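Long-range contacts in cellobiose 2-epimerase (Caldibacillus thermoamylovorans, PDB 5ZHB), which catalyses the reversible conversion of cellobiose to 4-O-beta-D-glucopyranosyl-D-mannose by epimerising C2 of the reducing-end sugar: residues D36-H40 / D345-G350; R54-A58 / Y119-Y124; T194-R198 / D257-T262; K226-V230 / L242-D248; G350-W354 / E366-K372. One frame throughout, in Å; residues are numbered along the deposited sequence. Where two conformers were deposited one is given.

How the interactions relate
From the N terminus, the chain leaves helix 2-21 and enters interaction 1 at 36-40, whose loop closes some 300 residues later at 345-350. Inside that span lie interaction 2, joining helices 49-66 and 111-128, and then interaction 3, joining helices 183-199 and 245-262; Asn195 touches Thr122 and Glu123, linking the two pairs. Interaction 4 falls within the span of interaction 3. Interaction 5 opens at Gly350, the residue it shares with interaction 1, and closes at 366-372. None cross. Interactions 2 and 3 join barrel helices; the other three anchor loops, interaction 4 to strand 242-244 and the start of helix 245-262.

Interaction 1 (D36-H40 / D345-G350); sequences DYDLH and DSREGG
A type I beta turn from Asp36 to Leu39 meets a type II beta turn from Arg347 to Gly350, with Leu39 and Arg347 burying the most surface. Arg347 presents its end to the backbone of Tyr37: NH1 donates to Tyr37 O at 2.8 Å (N-H...O 152°) and NH2 to the same oxygen at 3.0 Å, an end-on grip with Tyr37 O in the guanidinium plane. The other side of the group is held by Asp345, where NE of Arg347 meets the syn lone pair of OD1 at 3.1 Å and NH2 forms a salt bridge to OD2 at 2.6 Å. Asp345 OD1 also accepts from Arg347 N at 2.9 Å, an Asx turn that ties the acid to the arginine's own backbone. Both turns belong to loops at the periphery of the helical barrel, one after strand 34-35, the other after helix 326-343. With Tyr37 CG anti to the backbone N (chi1 176°), the Arg347 guanidinium sits over a face of the Tyr37 ring in a cation-pi contact, Arg347 CZ 4.8 Å from the ring centroid and the planes 39° apart. Leu39 covers a guanidinium face, its CG 3.6 Å from Arg347 NH1, and sends CD1 to Glu348 O and CD2 to Gly349 O.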
# COMPACT_ATOMS: atom_id res chain seq x y z
N ASP A 36 -4.40 -3.31 20.23
CA ASP A 36 -5.66 -2.59 20.25
C ASP A 36 -5.38 -1.13 20.61
O ASP A 36 -4.25 -0.78 20.93
CB ASP A 36 -6.69 -3.26 21.14
CG ASP A 36 -6.22 -3.55 22.56
OD1 ASP A 36 -5.49 -2.69 23.11
OD2 ASP A 36 -6.60 -4.61 23.09
N TYR A 37 -6.43 -0.30 20.49
CA TYR A 37 -6.36 1.12 20.75
C TYR A 37 -5.75 1.40 22.13
O TYR A 37 -5.06 2.39 22.31
CB TYR A 37 -7.76 1.72 20.75
CG TYR A 37 -7.74 3.20 21.11
CD1 TYR A 37 -7.18 4.12 20.24
CD2 TYR A 37 -8.20 3.66 22.34
CE1 TYR A 37 -7.15 5.47 20.53
CE2 TYR A 37 -8.14 5.00 22.67
CZ TYR A 37 -7.62 5.91 21.76
OH TYR A 37 -7.56 7.25 22.05
N ASP A 38 -6.04 0.52 23.10
CA ASP A 38 -5.58 0.75 24.47
C ASP A 38 -4.19 0.15 24.69
O ASP A 38 -3.74 0.06 25.83
CB ASP A 38 -6.63 0.27 25.46
CG ASP A 38 -6.97 -1.21 25.37
OD1 ASP A 38 -6.20 -1.95 24.72
OD2 ASP A 38 -7.99 -1.61 25.97
N LEU A 39 -3.50 -0.28 23.60
CA LEU A 39 -2.10 -0.69 23.64
C LEU A 39 -1.90 -2.06 24.29
O LEU A 39 -0.74 -2.44 24.49
CB LEU A 39 -1.18 0.37 24.24
CG LEU A 39 -1.27 1.77 23.61
CD1 LEU A 39 -0.30 2.69 24.32
CD2 LEU A 39 -1.02 1.74 22.08
N HIS A 40 -2.96 -2.85 24.52
CA HIS A 40 -2.76 -4.28 24.76
C HIS A 40 -2.26 -5.01 23.50
O HIS A 40 -2.82 -4.86 22.41
CB HIS A 40 -4.02 -4.99 25.26
CG HIS A 40 -4.40 -4.56 26.62
ND1 HIS A 40 -5.53 -3.81 26.90
CD2 HIS A 40 -3.80 -4.79 27.81
CE1 HIS A 40 -5.57 -3.58 28.20
NE2 HIS A 40 -4.54 -4.16 28.76
N ASP A 345 0.81 9.28 17.95
CA ASP A 345 0.38 9.00 19.32
C ASP A 345 1.53 9.40 20.25
O ASP A 345 2.65 9.03 19.98
CB ASP A 345 0.11 7.51 19.46
CG ASP A 345 -0.61 7.05 20.72
OD1 ASP A 345 -0.70 7.87 21.67
OD2 ASP A 345 -1.17 5.97 20.68
N SER A 346 1.26 10.14 21.32
CA SER A 346 2.35 10.45 22.23
C SER A 346 2.33 9.54 23.46
O SER A 346 3.16 9.69 24.35
CB SER A 346 2.35 11.90 22.58
OG SER A 346 1.14 12.20 23.25
N ARG A 347 1.47 8.52 23.47
CA ARG A 347 1.51 7.57 24.57
C ARG A 347 2.78 6.75 24.48
O ARG A 347 3.27 6.46 23.39
CB ARG A 347 0.33 6.59 24.58
CG ARG A 347 -0.95 7.33 24.88
CD ARG A 347 -2.07 6.33 24.84
NE ARG A 347 -2.33 5.95 23.44
CZ ARG A 347 -3.15 5.01 23.02
NH1 ARG A 347 -3.84 4.29 23.89
NH2 ARG A 347 -3.28 4.79 21.72
N GLU A 348 3.33 6.39 25.65
CA GLU A 348 4.38 5.40 25.70
C GLU A 348 3.76 4.06 25.32
O GLU A 348 2.78 3.61 25.93
CB GLU A 348 4.90 5.28 27.13
CG GLU A 348 6.21 4.53 27.23
CD GLU A 348 6.67 4.42 28.68
OE1 GLU A 348 6.13 5.05 29.61
OE2 GLU A 348 7.59 3.63 28.86
N GLY A 349 4.37 3.42 24.33
CA GLY A 349 3.81 2.19 23.80
C GLY A 349 3.11 2.40 22.46
O GLY A 349 2.73 1.41 21.84
N GLY A 350 2.90 3.67 22.06
CA GLY A 350 2.09 4.00 20.90
C GLY A 350 2.89 4.17 19.61
O GLY A 350 4.12 4.05 19.56

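Interaction 2 (R54-A58 / Y119-Y124); sequences RQLWA and YALTEY
Trp57 swings its indole CG anti to the backbone N (chi1 -179°), and Tyr119 does the same with its ring, which lays the two aromatic groups over each other between neighbouring helices. These are helices 49-66 and 111-128 of the alpha/alpha barrel, running roughly parallel at 29°, with short-segment axes 8.1 Å apart. The rings form an offset stack: the five-membered ring of Trp57 and the Tyr119 ring have centroids 4.0 Å apart and planes turned by 9°. On the opposite indole face Glu123 CG makes a CH-pi contact, 3.9 Å from the centroid of the five-membered ring of Trp57, so the indole is sandwiched. Close backbone approach is possible because Ala120 is small; its CB lies 4.0 Å from Trp57 CB and at the same distance from Leu56 CD2. Farther along, Leu56 CD1 touches Tyr124 CD1 at 3.5 Å. The polar ends have other mates: Tyr119 OH bonds to Arg379, Glu123 OE2 forms a salt bridge with Arg64, and Tyr124 OH bonds to Asn76. At the indole edge, a water accepts from Trp57 NE1 at 3.2 Å and donates to Glu123 OE1 at 2.7 Å.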
# COMPACT_ATOMS: atom_id res chain seq x y z
N ARG A 54 3.83 -6.58 4.25
CA ARG A 54 4.10 -5.17 4.45
C ARG A 54 5.24 -4.98 5.45
O ARG A 54 6.07 -4.09 5.28
CB ARG A 54 2.82 -4.44 4.86
CG ARG A 54 1.90 -4.27 3.65
CD ARG A 54 0.57 -3.73 4.15
NE ARG A 54 -0.26 -3.44 2.98
CZ ARG A 54 -1.45 -2.88 3.11
NH1 ARG A 54 -1.95 -2.64 4.31
NH2 ARG A 54 -2.11 -2.53 2.03
N GLN A 55 5.23 -5.79 6.51
CA GLN A 55 6.32 -5.80 7.48
C GLN A 55 7.66 -6.10 6.79
O GLN A 55 8.64 -5.39 7.01
CB GLN A 55 6.02 -6.79 8.60
CG GLN A 55 4.85 -6.40 9.47
CD GLN A 55 4.21 -7.61 10.10
OE1 GLN A 55 4.63 -8.75 9.85
NE2 GLN A 55 3.16 -7.39 10.88
N LEU A 56 7.67 -7.08 5.87
CA LEU A 56 8.88 -7.43 5.16
C LEU A 56 9.33 -6.27 4.27
O LEU A 56 10.52 -5.94 4.20
CB LEU A 56 8.65 -8.70 4.36
CG LEU A 56 9.74 -9.06 3.34
CD1 LEU A 56 11.13 -9.18 3.97
CD2 LEU A 56 9.35 -10.36 2.68
N TRP A 57 8.37 -5.66 3.58
CA TRP A 57 8.69 -4.55 2.69
C TRP A 57 9.32 -3.40 3.48
O TRP A 57 10.37 -2.87 3.07
CB TRP A 57 7.47 -4.12 1.85
CG TRP A 57 7.85 -3.00 0.93
CD1 TRP A 57 8.27 -3.11 -0.36
CD2 TRP A 57 8.04 -1.62 1.31
NE1 TRP A 57 8.65 -1.88 -0.83
CE2 TRP A 57 8.53 -0.95 0.17
CE3 TRP A 57 7.82 -0.89 2.48
CZ2 TRP A 57 8.83 0.41 0.18
CZ3 TRP A 57 8.09 0.46 2.48
CH2 TRP A 57 8.61 1.09 1.35
N ALA A 58 8.67 -2.99 4.59
CA ALA A 58 9.08 -1.84 5.38
C ALA A 58 10.49 -2.03 5.95
O ALA A 58 11.32 -1.13 5.82
CB ALA A 58 8.08 -1.54 6.48
N TYR A 119 5.70 -7.49 -4.26
CA TYR A 119 6.28 -6.22 -3.84
C TYR A 119 7.29 -6.42 -2.71
O TYR A 119 8.37 -5.82 -2.73
CB TYR A 119 5.14 -5.31 -3.37
CG TYR A 119 5.51 -3.86 -3.10
CD1 TYR A 119 6.20 -3.09 -4.03
CD2 TYR A 119 5.13 -3.25 -1.93
CE1 TYR A 119 6.49 -1.76 -3.80
CE2 TYR A 119 5.44 -1.92 -1.67
CZ TYR A 119 6.11 -1.16 -2.62
OH TYR A 119 6.37 0.15 -2.34
N ALA A 120 6.93 -7.20 -1.68
CA ALA A 120 7.79 -7.37 -0.52
C ALA A 120 9.02 -8.25 -0.81
O ALA A 120 10.13 -7.95 -0.34
CB ALA A 120 6.99 -7.91 0.62
N LEU A 121 8.80 -9.32 -1.58
CA LEU A 121 9.86 -10.27 -1.91
C LEU A 121 10.91 -9.61 -2.80
O LEU A 121 12.10 -9.84 -2.62
CB LEU A 121 9.26 -11.51 -2.56
CG LEU A 121 8.51 -12.47 -1.63
CD1 LEU A 121 7.65 -13.39 -2.44
CD2 LEU A 121 9.46 -13.27 -0.77
N THR A 122 10.46 -8.76 -3.75
CA THR A 122 11.39 -8.04 -4.61
C THR A 122 12.18 -7.03 -3.79
O THR A 122 13.39 -6.94 -3.97
CB THR A 122 10.68 -7.44 -5.83
OG1 THR A 122 9.63 -6.55 -5.45
CG2 THR A 122 10.10 -8.52 -6.71
N GLU A 123 11.55 -6.35 -2.82
CA GLU A 123 12.27 -5.41 -1.99
C GLU A 123 13.34 -6.13 -1.15
O GLU A 123 14.46 -5.65 -1.00
CB GLU A 123 11.31 -4.64 -1.08
CG GLU A 123 11.93 -3.41 -0.42
CD GLU A 123 12.29 -2.29 -1.39
OE1 GLU A 123 11.88 -2.27 -2.57
OE2 GLU A 123 13.05 -1.43 -0.91
N TYR A 124 12.99 -7.30 -0.61
CA TYR A 124 13.94 -8.07 0.17
C TYR A 124 15.08 -8.50 -0.74
O TYR A 124 16.25 -8.47 -0.34
CB TYR A 124 13.19 -9.24 0.81
CG TYR A 124 14.05 -10.10 1.71
CD1 TYR A 124 14.48 -9.63 2.94
CD2 TYR A 124 14.35 -11.42 1.37
CE1 TYR A 124 15.22 -10.44 3.78
CE2 TYR A 124 15.11 -12.22 2.20
CZ TYR A 124 15.55 -11.73 3.41
OH TYR A 124 16.29 -12.50 4.28
O HOH W 1 9.92 -0.53 -3.38

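Interaction 3 (T194-R198 / D257-T262); sequences TNLYR and DALKVT
The Arg198 guanidinium has Val261 CG2 over one face, 3.5 Å from NH2, while acceptors from both helices sit at its edge. NH2 makes a salt bridge to Asp257 OD2 at 3.2 Å, meeting that oxygen from above the carboxylate plane, with the two flat groups 74° apart. NH1 donates to Asn195 OD1 at 2.9 Å, which fixes the rotation of the group. The Tyr197 ring takes Val261 CG1 at its edge, 3.5 Å from CD2. Helices 183-199 and 245-262 are near-parallel neighbours of the alpha/alpha barrel, 21° apart, and Val261 packs between them against Thr194, Tyr197 and Arg198. A leucine in place of Arg198 would probably leave the Asp257 carboxylate without this cross-helix partner and set the Asn195 amide freer to turn. Thr194 CG2, anti to the backbone N, lies 3.8 Å from Val261 CG2, and Thr194 OG1 bonds back to Leu190 O while resting against Ala258 CB.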
# COMPACT_ATOMS: atom_id res chain seq x y z
N THR A 194 6.08 -2.83 -10.71
CA THR A 194 7.12 -1.81 -10.77
C THR A 194 8.38 -2.28 -10.04
O THR A 194 9.50 -2.16 -10.57
CB THR A 194 6.63 -0.50 -10.18
OG1 THR A 194 5.52 -0.17 -11.01
CG2 THR A 194 7.65 0.62 -10.25
N ASN A 195 8.20 -2.84 -8.84
CA ASN A 195 9.33 -3.26 -8.01
C ASN A 195 10.01 -4.50 -8.59
O ASN A 195 11.25 -4.65 -8.48
CB ASN A 195 8.88 -3.42 -6.55
CG ASN A 195 9.91 -2.93 -5.56
OD1 ASN A 195 10.50 -1.85 -5.74
ND2 ASN A 195 10.16 -3.71 -4.52
N LEU A 196 9.21 -5.36 -9.22
CA LEU A 196 9.73 -6.58 -9.84
C LEU A 196 10.64 -6.18 -11.00
O LEU A 196 11.74 -6.72 -11.16
CB LEU A 196 8.59 -7.50 -10.27
CG LEU A 196 8.99 -8.83 -10.92
CD1 LEU A 196 9.94 -9.68 -10.07
CD2 LEU A 196 7.77 -9.65 -11.27
N TYR A 197 10.20 -5.19 -11.79
CA TYR A 197 10.95 -4.77 -12.97
C TYR A 197 12.27 -4.12 -12.56
O TYR A 197 13.26 -4.24 -13.28
CB TYR A 197 10.07 -3.86 -13.83
CG TYR A 197 10.71 -3.58 -15.18
CD1 TYR A 197 10.57 -4.47 -16.24
CD2 TYR A 197 11.55 -2.48 -15.35
CE1 TYR A 197 11.20 -4.24 -17.45
CE2 TYR A 197 12.15 -2.22 -16.57
CZ TYR A 197 11.98 -3.11 -17.61
OH TYR A 197 12.60 -2.85 -18.79
N ARG A 198 12.32 -3.47 -11.39
CA ARG A 198 13.57 -2.95 -10.86
C ARG A 198 14.59 -4.06 -10.69
O ARG A 198 15.78 -3.82 -10.73
CB ARG A 198 13.40 -2.26 -9.49
CG ARG A 198 12.61 -0.96 -9.52
CD ARG A 198 12.58 -0.35 -8.12
NE ARG A 198 12.05 1.02 -8.10
CZ ARG A 198 10.80 1.40 -7.81
NH1 ARG A 198 9.91 0.56 -7.28
NH2 ARG A 198 10.46 2.64 -8.07
N ASP A 257 6.08 6.42 -10.65
CA ASP A 257 7.19 5.51 -10.48
C ASP A 257 7.19 4.45 -11.55
O ASP A 257 8.26 4.05 -12.01
CB ASP A 257 7.21 4.83 -9.12
CG ASP A 257 8.06 5.52 -8.07
OD1 ASP A 257 8.45 6.69 -8.29
OD2 ASP A 257 8.36 4.86 -7.08
N ALA A 258 6.00 3.99 -11.96
CA ALA A 258 5.92 2.95 -12.99
C ALA A 258 6.42 3.52 -14.34
O ALA A 258 7.22 2.89 -15.04
CB ALA A 258 4.50 2.44 -13.10
N LEU A 259 5.99 4.75 -14.63
CA LEU A 259 6.51 5.51 -15.77
C LEU A 259 8.03 5.61 -15.74
O LEU A 259 8.67 5.35 -16.77
CB LEU A 259 5.83 6.87 -15.83
CG LEU A 259 4.34 6.86 -16.13
CD1 LEU A 259 3.81 8.30 -16.10
CD2 LEU A 259 4.01 6.16 -17.43
N LYS A 260 8.61 6.02 -14.61
CA LYS A 260 10.04 6.25 -14.51
C LYS A 260 10.84 4.96 -14.68
O LYS A 260 11.87 4.95 -15.37
CB LYS A 260 10.44 6.89 -13.17
CG LYS A 260 9.91 8.30 -12.90
CD LYS A 260 9.83 8.66 -11.42
CE LYS A 260 9.09 9.93 -11.23
NZ LYS A 260 8.82 10.34 -9.85
N VAL A 261 10.41 3.87 -14.01
CA VAL A 261 11.13 2.60 -14.03
C VAL A 261 11.14 1.99 -15.43
O VAL A 261 12.08 1.32 -15.83
CB VAL A 261 10.51 1.66 -12.97
CG1 VAL A 261 10.87 0.20 -13.16
CG2 VAL A 261 10.84 2.11 -11.55
N THR A 262 10.08 2.22 -16.21
CA THR A 262 10.01 1.63 -17.53
C THR A 262 10.34 2.61 -18.67
O THR A 262 10.25 2.23 -19.84
CB THR A 262 8.63 1.02 -17.75
OG1 THR A 262 7.63 2.04 -17.76
CG2 THR A 262 8.32 -0.05 -16.72

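Interaction 4 (K226-V230 / L242-D248)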
# COMPACT_ATOMS: atom_id res chain seq x y z
N LYS A 226 -11.34 14.22 -13.16
CA LYS A 226 -9.95 13.96 -12.81
C LYS A 226 -9.83 13.04 -11.59
O LYS A 226 -8.72 12.80 -11.15
CB LYS A 226 -9.14 15.24 -12.58
CG LYS A 226 -9.27 16.20 -13.75
CD LYS A 226 -8.38 15.82 -14.91
CE LYS A 226 -8.26 16.92 -15.93
NZ LYS A 226 -9.26 16.75 -16.97
N PHE A 227 -10.95 12.45 -11.14
CA PHE A 227 -10.89 11.43 -10.09
C PHE A 227 -10.70 10.04 -10.68
O PHE A 227 -11.03 9.76 -11.84
CB PHE A 227 -12.17 11.39 -9.26
CG PHE A 227 -12.34 12.51 -8.26
CD1 PHE A 227 -11.66 12.48 -7.04
CD2 PHE A 227 -13.22 13.57 -8.50
CE1 PHE A 227 -11.83 13.49 -6.11
CE2 PHE A 227 -13.39 14.58 -7.57
CZ PHE A 227 -12.70 14.54 -6.37
N LEU A 228 -10.18 9.13 -9.83
CA LEU A 228 -10.19 7.72 -10.14
C LEU A 228 -11.55 7.17 -9.75
O LEU A 228 -12.13 7.57 -8.76
CB LEU A 228 -9.08 6.99 -9.38
CG LEU A 228 -7.66 7.42 -9.71
CD1 LEU A 228 -6.75 6.43 -9.05
CD2 LEU A 228 -7.37 7.52 -11.19
N GLN A 229 -12.04 6.22 -10.52
CA GLN A 229 -13.21 5.45 -10.11
C GLN A 229 -12.70 4.20 -9.38
O GLN A 229 -11.56 3.80 -9.57
CB GLN A 229 -14.08 5.18 -11.34
CG GLN A 229 -14.48 6.47 -12.09
CD GLN A 229 -14.94 6.22 -13.51
OE1 GLN A 229 -16.14 6.28 -13.79
NE2 GLN A 229 -14.02 5.91 -14.42
N VAL A 230 -13.57 3.59 -8.59
CA VAL A 230 -13.14 2.65 -7.56
C VAL A 230 -13.59 1.22 -7.87
O VAL A 230 -12.79 0.31 -7.75
CB VAL A 230 -13.57 3.13 -6.17
CG1 VAL A 230 -13.08 2.20 -5.06
CG2 VAL A 230 -13.04 4.54 -5.93
N LEU A 242 -18.19 6.91 -5.92
CA LEU A 242 -17.27 6.91 -4.78
C LEU A 242 -15.93 7.49 -5.20
O LEU A 242 -15.34 7.09 -6.20
CB LEU A 242 -17.07 5.51 -4.20
CG LEU A 242 -16.07 5.37 -3.03
CD1 LEU A 242 -16.46 6.16 -1.82
CD2 LEU A 242 -15.93 3.90 -2.67
N LYS A 243 -15.45 8.46 -4.44
CA LYS A 243 -14.12 9.00 -4.63
C LYS A 243 -13.33 8.76 -3.35
O LYS A 243 -13.83 9.07 -2.28
CB LYS A 243 -14.16 10.52 -4.81
CG LYS A 243 -14.59 10.98 -6.18
CD LYS A 243 -16.06 11.26 -6.35
CE LYS A 243 -16.24 11.95 -7.68
NZ LYS A 243 -17.67 12.12 -7.95
N SER A 244 -12.11 8.23 -3.51
CA SER A 244 -11.24 7.89 -2.40
C SER A 244 -9.96 8.69 -2.58
O SER A 244 -9.15 8.40 -3.47
CB SER A 244 -10.98 6.39 -2.36
OG SER A 244 -10.13 6.07 -1.28
N TYR A 245 -9.84 9.77 -1.79
CA TYR A 245 -8.87 10.82 -2.04
C TYR A 245 -7.48 10.24 -1.87
O TYR A 245 -6.53 10.59 -2.59
CB TYR A 245 -9.09 12.00 -1.08
CG TYR A 245 -10.45 12.69 -1.19
CD1 TYR A 245 -10.78 13.49 -2.29
CD2 TYR A 245 -11.39 12.58 -0.17
CE1 TYR A 245 -12.01 14.14 -2.37
CE2 TYR A 245 -12.63 13.19 -0.25
CZ TYR A 245 -12.94 13.99 -1.35
OH TYR A 245 -14.17 14.58 -1.38
N GLY A 246 -7.38 9.34 -0.90
CA GLY A 246 -6.09 8.74 -0.60
C GLY A 246 -5.59 7.84 -1.71
O GLY A 246 -4.40 7.87 -2.03
N HIS A 247 -6.48 7.02 -2.30
CA HIS A 247 -6.09 6.20 -3.43
C HIS A 247 -5.60 7.05 -4.60
O HIS A 247 -4.61 6.73 -5.25
CB HIS A 247 -7.20 5.28 -3.93
CG HIS A 247 -7.44 4.08 -3.09
ND1 HIS A 247 -8.41 4.08 -2.10
CD2 HIS A 247 -6.92 2.85 -3.13
CE1 HIS A 247 -8.41 2.88 -1.52
NE2 HIS A 247 -7.52 2.12 -2.13
N ASP A 248 -6.30 8.14 -4.89
CA ASP A 248 -5.91 8.96 -6.03
C ASP A 248 -4.49 9.49 -5.91
O ASP A 248 -3.71 9.40 -6.83
CB ASP A 248 -6.93 10.07 -6.22
CG ASP A 248 -8.26 9.61 -6.79
OD1 ASP A 248 -8.66 8.46 -6.49
OD2 ASP A 248 -8.89 10.39 -7.53
O HOH W 2 -8.13 12.88 -8.46
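Asp248 OD2 is gripped from two sources: Leu228 N donates to it at 2.9 Å in a nearly straight bond (167°), from above the carboxylate plane, and a water donates at 2.8 Å. The same water donates to Lys226 O, so the carboxylate holds the loop at two backbone points, directly at Leu228 N and through the water at Lys226 O. Having its CG beside the backbone N (chi1 -74°), Asp248 reaches the loop from the first turn of helix 245-262, in the alpha/alpha barrel. Asp248 OD1 lies 3.3 Å from Leu228 CB. Phe227 packs beside it, its ring crossed by the Lys243 chain: Lys243 CG makes a CH-pi contact 3.5 Å from the ring centroid. At the ring's edge, near its plane, are Asp248 OD2 and Tyr245 CE1, the latter 3.8 Å from Phe227 CE1. An alanine at Phe227 would probably leave the Lys243 methylenes without their flat partner and open a gap beside Tyr245. Farther along, Val230 CG2 rests on Leu242 O at 3.4 Å, in the outermost strand 242-244. The Leu228 N-H and the water are likely to ease the Asp248 charge, perhaps with the N-terminal end of the helix.

Interaction 5 (G350-W354 / E366-K372)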
# COMPACT_ATOMS: atom_id res chain seq x y z
N GLY A 350 2.90 3.67 22.06
CA GLY A 350 2.09 4.00 20.90
C GLY A 350 2.89 4.17 19.61
O GLY A 350 4.12 4.05 19.56
N GLU A 351 2.15 4.42 18.51
CA GLU A 351 2.78 4.65 17.21
C GLU A 351 2.00 5.79 16.56
O GLU A 351 1.98 6.91 17.07
CB GLU A 351 2.81 3.29 16.50
CG GLU A 351 3.52 3.25 15.15
CD GLU A 351 2.67 3.06 13.89
OE1 GLU A 351 3.28 2.75 12.85
OE2 GLU A 351 1.46 3.28 13.92
N TRP A 352 1.22 5.44 15.53
CA TRP A 352 0.26 6.36 14.95
C TRP A 352 -1.15 5.82 15.20
O TRP A 352 -1.44 4.63 15.16
CB TRP A 352 0.51 6.53 13.44
CG TRP A 352 1.81 7.20 13.04
CD1 TRP A 352 3.01 7.23 13.68
CD2 TRP A 352 2.00 7.98 11.83
NE1 TRP A 352 3.93 7.97 12.97
CE2 TRP A 352 3.33 8.45 11.83
CE3 TRP A 352 1.16 8.35 10.78
CZ2 TRP A 352 3.84 9.24 10.80
CZ3 TRP A 352 1.66 9.14 9.77
CH2 TRP A 352 2.97 9.60 9.79
N TYR A 353 -2.08 6.74 15.41
CA TYR A 353 -3.48 6.35 15.43
C TYR A 353 -3.96 5.95 14.03
O TYR A 353 -3.44 6.41 13.02
CB TYR A 353 -4.32 7.51 15.90
CG TYR A 353 -3.99 8.04 17.27
CD1 TYR A 353 -4.10 7.24 18.41
CD2 TYR A 353 -3.69 9.39 17.44
CE1 TYR A 353 -3.80 7.75 19.67
CE2 TYR A 353 -3.42 9.91 18.70
CZ TYR A 353 -3.51 9.10 19.81
OH TYR A 353 -3.26 9.67 21.01
N TRP A 354 -4.96 5.07 14.00
CA TRP A 354 -5.58 4.66 12.77
C TRP A 354 -6.18 5.88 12.07
O TRP A 354 -5.99 6.10 10.88
CB TRP A 354 -6.67 3.62 13.09
CG TRP A 354 -7.36 3.08 11.86
CD1 TRP A 354 -8.20 3.78 11.04
CD2 TRP A 354 -7.32 1.75 11.32
NE1 TRP A 354 -8.64 3.00 10.00
CE2 TRP A 354 -8.15 1.74 10.18
CE3 TRP A 354 -6.70 0.56 11.72
CZ2 TRP A 354 -8.36 0.59 9.42
CZ3 TRP A 354 -6.94 -0.58 11.00
CH2 TRP A 354 -7.76 -0.57 9.86
N GLU A 366 -7.66 -0.18 16.42
CA GLU A 366 -6.37 -0.81 16.69
C GLU A 366 -5.22 -0.01 16.06
O GLU A 366 -5.36 0.62 15.01
CB GLU A 366 -6.39 -2.26 16.23
CG GLU A 366 -6.31 -2.48 14.72
CD GLU A 366 -7.65 -2.52 14.03
OE1 GLU A 366 -8.65 -1.96 14.52
OE2 GLU A 366 -7.71 -3.21 12.98
N ILE A 367 -4.04 -0.10 16.69
CA ILE A 367 -2.84 0.57 16.25
C ILE A 367 -2.04 -0.35 15.34
O ILE A 367 -1.25 0.11 14.53
CB ILE A 367 -1.96 0.97 17.47
CG1 ILE A 367 -2.73 1.75 18.46
CG2 ILE A 367 -0.71 1.72 17.03
CD1 ILE A 367 -3.58 2.86 17.85
N ALA A 368 -2.20 -1.64 15.53
CA ALA A 368 -1.52 -2.61 14.71
C ALA A 368 -2.43 -3.81 14.54
O ALA A 368 -3.06 -4.27 15.50
CB ALA A 368 -0.20 -3.01 15.33
N GLY A 369 -2.47 -4.32 13.30
CA GLY A 369 -3.23 -5.50 12.99
C GLY A 369 -3.27 -5.78 11.50
O GLY A 369 -2.52 -5.19 10.74
N PRO A 370 -4.17 -6.68 11.06
CA PRO A 370 -4.18 -7.13 9.68
C PRO A 370 -4.23 -5.99 8.67
O PRO A 370 -3.73 -6.17 7.57
CB PRO A 370 -5.43 -8.03 9.61
CG PRO A 370 -5.56 -8.54 11.03
CD PRO A 370 -5.22 -7.32 11.87
N TRP A 371 -4.87 -4.87 9.03
CA TRP A 371 -5.05 -3.78 8.09
C TRP A 371 -4.30 -2.52 8.52
O TRP A 371 -4.48 -1.48 7.89
CB TRP A 371 -6.54 -3.50 7.89
CG TRP A 371 -7.19 -4.66 7.19
CD1 TRP A 371 -8.10 -5.53 7.72
CD2 TRP A 371 -6.84 -5.17 5.87
NE1 TRP A 371 -8.38 -6.51 6.81
CE2 TRP A 371 -7.62 -6.32 5.67
CE3 TRP A 371 -5.97 -4.75 4.85
CZ2 TRP A 371 -7.55 -7.06 4.50
CZ3 TRP A 371 -5.87 -5.51 3.70
CH2 TRP A 371 -6.65 -6.65 3.53
N LYS A 372 -3.41 -2.62 9.52
CA LYS A 372 -2.61 -1.46 9.89
C LYS A 372 -1.23 -1.93 10.29
O LYS A 372 -1.08 -2.68 11.27
CB LYS A 372 -3.25 -0.62 10.99
CG LYS A 372 -2.42 0.67 11.27
CD LYS A 372 -3.13 1.67 12.17
CE LYS A 372 -2.29 2.84 12.59
NZ LYS A 372 -1.04 2.45 13.21
O HOH W 3 0.99 2.17 11.27
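Lys372 and Glu351 form a salt bridge between two loops flanking strand 355-356, at the end of the alpha/alpha barrel, where a type I turn from Gly369 to Lys372 follows a classic beta bulge of Ile367 and Ala368 opposite Val35. Lys372 NZ, brought round by a bend at its last torsion (chi4 -54°), has four acceptors around it, more than its three protons can serve at full strength. Lys372 NZ donates to Glu351 OE2 at 2.7 Å, on the syn side of the carboxylate, to Trp352 O at 3.0 Å and to Ile367 O at 2.7 Å; a water accepts from it at 2.8 Å. Glu351 OE2 in turn accepts from Trp352 N at 2.7 Å (158°), and the two donors come from opposite faces of the carboxylate plane. Glu351 OE1 takes hydrogen bonds from Trp20 and Asn377. Two backbone atoms buried here, Glu351 N and Glu366 O, have no partner in the model. Beside the polar cluster Ile367 CG2 packs on Trp352 O at 3.5 Å. The Trp354 indole lies beside the Lys372 chain and the Glu366 carboxylate, with Trp354 CZ3 3.7 Å from Lys372 CB, and its far corner, CH2, is 3.7 Å from Trp371 CB.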